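Local coordinates for protein monomethylamine methyltransferase MtmB1 (Methanosarcina barkeri, PDB 1NTH) that transfers the methyl group of monomethylamine to the corrinoid cofactor of its partner protein MtmC in methanogenesis from methylamine, at residues Asp28-Pro33 with Gly266-Gly270. Residues are numbered along the deposited sequence.
Sequences DLMKIP and GYAGG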
loop_
_atom_site.group_PDB
_atom_site.type_symbol
_atom_site.label_atom_id
_atom_site.label_comp_id
_atom_site.label_asym_id
_atom_site.label_seq_id
_atom_site.Cartn_x
_atom_site.Cartn_y
_atom_site.Cartn_z
ATOM N N ASP A 28 -33.802 7.491 -34.872
ATOM C CA ASP A 28 -34.539 6.286 -34.501
ATOM C C ASP A 28 -35.528 5.748 -35.521
ATOM O O ASP A 28 -35.669 4.537 -35.672
ATOM C CB ASP A 28 -35.328 6.505 -33.210
ATOM C CG ASP A 28 -34.468 6.984 -32.067
ATOM O OD1 ASP A 28 -33.269 6.635 -32.033
ATOM O OD2 ASP A 28 -35.007 7.698 -31.194
ATOM N N LEU A 29 -36.226 6.652 -36.198
ATOM C CA LEU A 29 -37.253 6.256 -37.151
ATOM C C LEU A 29 -36.841 6.261 -38.617
ATOM O O LEU A 29 -37.652 5.930 -39.487
ATOM C CB LEU A 29 -38.477 7.157 -36.964
ATOM C CG LEU A 29 -38.947 7.335 -35.515
ATOM C CD1 LEU A 29 -40.155 8.263 -35.483
ATOM C CD2 LEU A 29 -39.289 5.982 -34.905
ATOM N N MET A 30 -35.592 6.621 -38.896
ATOM C CA MET A 30 -35.128 6.662 -40.273
ATOM C C MET A 30 -33.708 6.145 -40.506
ATOM O O MET A 30 -33.524 5.090 -41.102
ATOM C CB MET A 30 -35.254 8.090 -40.819
ATOM C CG MET A 30 -34.737 8.269 -42.238
ATOM S SD MET A 30 -35.050 9.927 -42.889
ATOM C CE MET A 30 -33.762 10.865 -42.047
ATOM N N LYS A 31 -32.705 6.877 -40.031
ATOM C CA LYS A 31 -31.323 6.476 -40.257
ATOM C C LYS A 31 -30.971 5.055 -39.818
ATOM O O LYS A 31 -30.432 4.276 -40.606
ATOM C CB LYS A 31 -30.374 7.488 -39.609
ATOM C CG LYS A 31 -30.430 8.861 -40.275
ATOM C CD LYS A 31 -29.455 9.840 -39.650
ATOM C CE LYS A 31 -29.562 11.214 -40.298
ATOM N NZ LYS A 31 -29.230 11.170 -41.747
ATOM N N ILE A 32 -31.282 4.711 -38.574
ATOM C CA ILE A 32 -30.976 3.374 -38.072
ATOM C C ILE A 32 -31.766 2.266 -38.768
ATOM O O ILE A 32 -31.178 1.338 -39.321
ATOM C CB ILE A 32 -31.205 3.293 -36.543
ATOM C CG1 ILE A 32 -30.164 4.158 -35.823
ATOM C CG2 ILE A 32 -31.118 1.847 -36.066
ATOM C CD1 ILE A 32 -28.733 3.725 -36.066
ATOM N N PRO A 33 -33.107 2.344 -38.761
ATOM C CA PRO A 33 -33.867 1.281 -39.428
ATOM C C PRO A 33 -33.561 1.130 -40.921
ATOM O O PRO A 33 -33.542 0.016 -41.439
ATOM C CB PRO A 33 -35.324 1.663 -39.148
ATOM C CG PRO A 33 -35.268 3.153 -38.998
ATOM C CD PRO A 33 -34.011 3.348 -38.175
ATOM N N GLY A 266 -37.263 -3.341 -31.902
ATOM C CA GLY A 266 -37.037 -1.935 -31.616
ATOM C C GLY A 266 -36.772 -1.119 -32.865
ATOM O O GLY A 266 -37.253 -1.460 -33.944
ATOM N N TYR A 267 -35.992 -0.050 -32.732
ATOM C CA TYR A 267 -35.699 0.822 -33.866
ATOM C C TYR A 267 -35.007 0.151 -35.050
ATOM O O TYR A 267 -35.198 0.565 -36.194
ATOM C CB TYR A 267 -34.858 2.023 -33.417
ATOM C CG TYR A 267 -35.504 2.885 -32.356
ATOM C CD1 TYR A 267 -36.847 3.259 -32.446
ATOM C CD2 TYR A 267 -34.763 3.346 -31.268
ATOM C CE1 TYR A 267 -37.436 4.071 -31.472
ATOM C CE2 TYR A 267 -35.339 4.154 -30.294
ATOM C CZ TYR A 267 -36.673 4.514 -30.401
ATOM O OH TYR A 267 -37.235 5.316 -29.434
ATOM N N ALA A 268 -34.206 -0.875 -34.787
ATOM C CA ALA A 268 -33.491 -1.562 -35.860
ATOM C C ALA A 268 -34.391 -2.485 -36.672
ATOM O O ALA A 268 -34.204 -2.646 -37.878
ATOM C CB ALA A 268 -32.331 -2.359 -35.287
ATOM N N GLY A 269 -35.362 -3.095 -36.003
ATOM C CA GLY A 269 -36.259 -4.006 -36.683
ATOM C C GLY A 269 -36.229 -5.411 -36.104
ATOM O O GLY A 269 -36.202 -5.591 -34.884
ATOM N N GLY A 270 -36.211 -6.406 -36.989
ATOM C CA GLY A 270 -36.224 -7.799 -36.575
ATOM C C GLY A 270 -34.926 -8.434 -36.107
ATOM O O GLY A 270 -33.984 -7.745 -35.710
HETATM O O HOH W 1 -37.581 2.531 -36.220
HETATM O O HOH W 2 -35.500 7.185 -28.478
HETATM O O HOH W 3 -35.187 -1.987 -40.200
#
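Tyr267, the largest contributor to this contact, lays one face of its ring against Asp28 of helix 24-42. With chi1 near -59° (m), its ring faces Asp28 CB, which sits 3.4 Å from the ring centroid and almost on the ring normal, a CH-pi contact. Asp28, also an m rotamer, runs its carboxylate along the same face, CG 3.5 Å from Tyr267 CE2; OD1 forms a salt bridge with Lys237, while OD2 and Tyr267 OH share a water at 2.8 and 2.7 Å. Leu29 points its CA-to-CB bond away, yet its m,t conformer brings CD2 back to 4.3 Å from Tyr267 CE1. One turn on, Ile32 (m,m) touches Ala268 through CG2, 4.4 Å from Ala268 CB, and Pro33 CB comes within 3.2 Å of Tyr267 O. Two further waters lie between the backbones, one within hydrogen-bonding distance of Asp28 O (2.8 Å) and Tyr267 O (3.1 Å), the other donating to Pro33 O and Ala268 O. Gly270 occupies the N-cap position of helix 271-288. The loop follows strand 263-264 of the TIM barrel and leads into that helix, and the contact packs this beta-to-alpha connection against an N-terminal helix.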